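Local coordinates for probable quinone reductase Qor (NADPH:quinone reductase) (Zeta-crystallin homolog protein) (Mycobacterium tuberculosis, PDB 4RVU) that binds NADPH and probably passes its electrons to quinones, at residues A[90-95]-A[112-117]. Sequence-based numbering, arbitrary orientation.
Sequences RVVSAS and AKVPDD
V92 and A112 form an antiparallel hydrogen-bonded pair: V92 N donates a hydrogen bond to A112 O at 2.8 Å, and A112 N donates one back to V92 O at the same length, each donor lying nearly along the C=O axis. The next pair, V91 with K113, is non-hydrogen-bonded and draws the CA atoms to 4.3 Å. Past K113 the ladder gains one more rung, the 3.0 Å bond from V114 N to R90 O, almost straight at the hydrogen (175°) although the donor stands above the carbonyl plane.

V114 points toward 90-95 and divides its two methyls between two neighbours. CG2 packs 3.7 Å from CG1 of V92, whose side chain it crosses at about a right angle. CB lies over one face of the R90 guanidinium, offset toward its rim, and CG1, anti to the backbone N, is 3.8 Å from NH1. A branched apolar residue suits this place, because the flat face of the cation can lie against it while the N-H groups point out along the edge.

The pairing belongs to the GroES-like domain of the medium-chain dehydrogenase/reductase superfamily, where strand 90-93 is flanked by 111-113 and, through backbone hydrogen bonds of V91 with G69 and S93 with V67, by 67-74. Beta-branched V91 and V92 suit this buried strand. V92 and A112 lie on the face covered by helices 120-140 (L127) and 280-295 (F291, F283); V91 and K113 occupy the other, near I85, K113 extending NZ to a weak hydrogen bond with A84 O.

The R90 chain bends at chi3 (72°), so that NH1 makes a weak hydrogen bond to P115 O and also holds a water, which in turn donates to V114 O and to D116 OD1. Farther out, R90 NH2 is fixed by V118 O and S120 OG, while the S93 hydroxyl, able to accept and donate, takes S95 N in an ST turn and bonds L110 O.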
ATOM      1  N   ARG A  90       0.350 -18.896 -33.925  1.00 18.81           N
ATOM      2  CA  ARG A  90      -0.415 -17.691 -33.609  1.00 19.04           C
ATOM      3  C   ARG A  90      -0.083 -17.328 -32.172  1.00 17.80           C
ATOM      4  O   ARG A  90      -0.218 -18.166 -31.271  1.00 18.11           O
ATOM      5  CB  ARG A  90      -1.922 -17.941 -33.711  1.00 19.61           C
ATOM      6  CG  ARG A  90      -2.462 -18.102 -35.115  1.00 21.85           C
ATOM      7  CD  ARG A  90      -3.929 -18.563 -35.065  1.00 22.58           C
ATOM      8  NE  ARG A  90      -4.788 -17.486 -34.618  1.00 20.48           N
ATOM      9  CZ  ARG A  90      -5.689 -17.577 -33.643  1.00 20.65           C
ATOM     10  NH1 ARG A  90      -5.899 -18.723 -32.996  1.00 19.47           N
ATOM     11  NH2 ARG A  90      -6.393 -16.506 -33.323  1.00 20.00           N
ATOM     12  N   VAL A  91       0.359 -16.096 -31.956  1.00 17.03           N
ATOM     13  CA  VAL A  91       0.854 -15.710 -30.635  1.00 16.94           C
ATOM     14  C   VAL A  91       0.379 -14.318 -30.266  1.00 16.87           C
ATOM     15  O   VAL A  91      -0.080 -13.564 -31.123  1.00 16.90           O
ATOM     16  CB  VAL A  91       2.391 -15.765 -30.556  1.00 16.95           C
ATOM     17  CG1 VAL A  91       2.902 -17.197 -30.716  1.00 17.01           C
ATOM     18  CG2 VAL A  91       3.027 -14.820 -31.574  1.00 16.98           C
ATOM     19  N   VAL A  92       0.486 -13.972 -28.992  1.00 16.79           N
ATOM     20  CA  VAL A  92       0.080 -12.651 -28.554  1.00 16.72           C
ATOM     21  C   VAL A  92       1.031 -12.186 -27.455  1.00 16.64           C
ATOM     22  O   VAL A  92       1.480 -12.982 -26.633  1.00 16.62           O
ATOM     23  CB  VAL A  92      -1.408 -12.632 -28.109  1.00 16.69           C
ATOM     24  CG1 VAL A  92      -1.661 -13.609 -26.961  1.00 16.66           C
ATOM     25  CG2 VAL A  92      -1.856 -11.218 -27.739  1.00 16.63           C
ATOM     26  N   SER A  93       1.368 -10.901 -27.478  1.00 16.60           N
ATOM     27  CA  SER A  93       2.263 -10.329 -26.473  1.00 16.53           C
ATOM     28  C   SER A  93       1.774  -8.952 -26.109  1.00 16.47           C
ATOM     29  O   SER A  93       1.137  -8.269 -26.919  1.00 16.49           O
ATOM     30  CB  SER A  93       3.694 -10.243 -27.008  1.00 16.56           C
ATOM     31  OG  SER A  93       4.602  -9.795 -26.001  1.00 16.49           O
ATOM     32  N   ALA A  94       2.065  -8.553 -24.874  1.00 16.39           N
ATOM     33  CA  ALA A  94       1.758  -7.218 -24.382  1.00 16.32           C
ATOM     34  C   ALA A  94       3.068  -6.465 -24.164  1.00 16.29           C
ATOM     35  O   ALA A  94       3.072  -5.379 -23.587  1.00 16.23           O
ATOM     36  CB  ALA A  94       1.005  -7.314 -23.061  1.00 16.25           C
ATOM     37  N   SER A  95       4.167  -7.049 -24.636  1.00 16.68           N
ATOM     38  CA  SER A  95       5.502  -6.523 -24.372  1.00 17.81           C
ATOM     39  C   SER A  95       6.308  -6.336 -25.647  1.00 17.87           C
ATOM     40  O   SER A  95       7.531  -6.384 -25.620  1.00 18.20           O
ATOM     41  CB  SER A  95       6.242  -7.478 -23.434  1.00 17.01           C
ATOM     42  OG  SER A  95       5.524  -7.640 -22.228  1.00 17.11           O
ATOM     43  N   ALA A 112       2.592 -15.342 -25.541  1.00 16.64           N
ATOM     44  CA  ALA A 112       1.808 -16.557 -25.319  1.00 16.67           C
ATOM     45  C   ALA A 112       1.230 -17.070 -26.624  1.00 16.76           C
ATOM     46  O   ALA A 112       0.848 -16.280 -27.497  1.00 16.78           O
ATOM     47  CB  ALA A 112       0.677 -16.286 -24.331  1.00 16.60           C
ATOM     48  N   LYS A 113       1.150 -18.393 -26.752  1.00 19.21           N
ATOM     49  CA  LYS A 113       0.413 -18.996 -27.860  1.00 19.40           C
ATOM     50  C   LYS A 113      -1.064 -18.742 -27.669  1.00 19.46           C
ATOM     51  O   LYS A 113      -1.576 -18.865 -26.560  1.00 20.41           O
ATOM     52  CB  LYS A 113       0.657 -20.509 -27.919  1.00 20.39           C
ATOM     53  CG  LYS A 113       2.057 -20.909 -28.385  1.00 21.24           C
ATOM     54  CD  LYS A 113       2.252 -22.426 -28.300  1.00 24.14           C
ATOM     55  CE  LYS A 113       3.649 -22.842 -28.750  1.00 24.23           C
ATOM     56  NZ  LYS A 113       3.833 -24.326 -28.755  1.00 24.66           N
ATOM     57  N   VAL A 114      -1.755 -18.392 -28.752  1.00 16.92           N
ATOM     58  CA  VAL A 114      -3.190 -18.170 -28.706  1.00 17.22           C
ATOM     59  C   VAL A 114      -3.890 -19.514 -28.911  1.00 17.97           C
ATOM     60  O   VAL A 114      -3.504 -20.281 -29.789  1.00 17.17           O
ATOM     61  CB  VAL A 114      -3.619 -17.173 -29.800  1.00 17.49           C
ATOM     62  CG1 VAL A 114      -5.118 -16.906 -29.742  1.00 17.20           C
ATOM     63  CG2 VAL A 114      -2.834 -15.863 -29.641  1.00 17.45           C
ATOM     64  N   PRO A 115      -4.888 -19.825 -28.068  1.00 16.92           N
ATOM     65  CA  PRO A 115      -5.654 -21.070 -28.199  1.00 16.97           C
ATOM     66  C   PRO A 115      -6.365 -21.104 -29.553  1.00 17.05           C
ATOM     67  O   PRO A 115      -6.696 -20.045 -30.101  1.00 17.04           O
ATOM     68  CB  PRO A 115      -6.671 -20.972 -27.056  1.00 17.19           C
ATOM     69  CG  PRO A 115      -6.013 -20.080 -26.043  1.00 16.83           C
ATOM     70  CD  PRO A 115      -5.290 -19.053 -26.877  1.00 16.82           C
ATOM     71  N   ASP A 116      -6.593 -22.292 -30.096  1.00 21.71           N
ATOM     72  CA  ASP A 116      -7.154 -22.386 -31.438  1.00 20.91           C
ATOM     73  C   ASP A 116      -8.587 -21.858 -31.554  1.00 21.59           C
ATOM     74  O   ASP A 116      -9.042 -21.542 -32.654  1.00 22.24           O
ATOM     75  CB  ASP A 116      -7.077 -23.825 -31.951  1.00 22.10           C
ATOM     76  CG  ASP A 116      -5.660 -24.257 -32.282  1.00 23.84           C
ATOM     77  OD1 ASP A 116      -4.814 -23.383 -32.583  1.00 23.46           O
ATOM     78  OD2 ASP A 116      -5.404 -25.480 -32.254  1.00 24.57           O
ATOM     79  N   ASP A 117      -9.293 -21.749 -30.431  1.00 19.42           N
ATOM     80  CA  ASP A 117     -10.681 -21.275 -30.454  1.00 19.47           C
ATOM     81  C   ASP A 117     -10.819 -19.775 -30.159  1.00 19.68           C
ATOM     82  O   ASP A 117     -11.937 -19.261 -30.003  1.00 19.81           O
ATOM     83  CB  ASP A 117     -11.538 -22.072 -29.468  1.00 19.59           C
ATOM     84  CG  ASP A 117     -11.110 -21.867 -28.027  1.00 20.33           C
ATOM     85  OD1 ASP A 117      -9.894 -21.762 -27.763  1.00 20.41           O
ATOM     86  OD2 ASP A 117     -11.995 -21.804 -27.158  1.00 21.25           O
TER
HETATM   87  O   HOH W   1      -3.993 -20.997 -32.482  1.00 21.00           O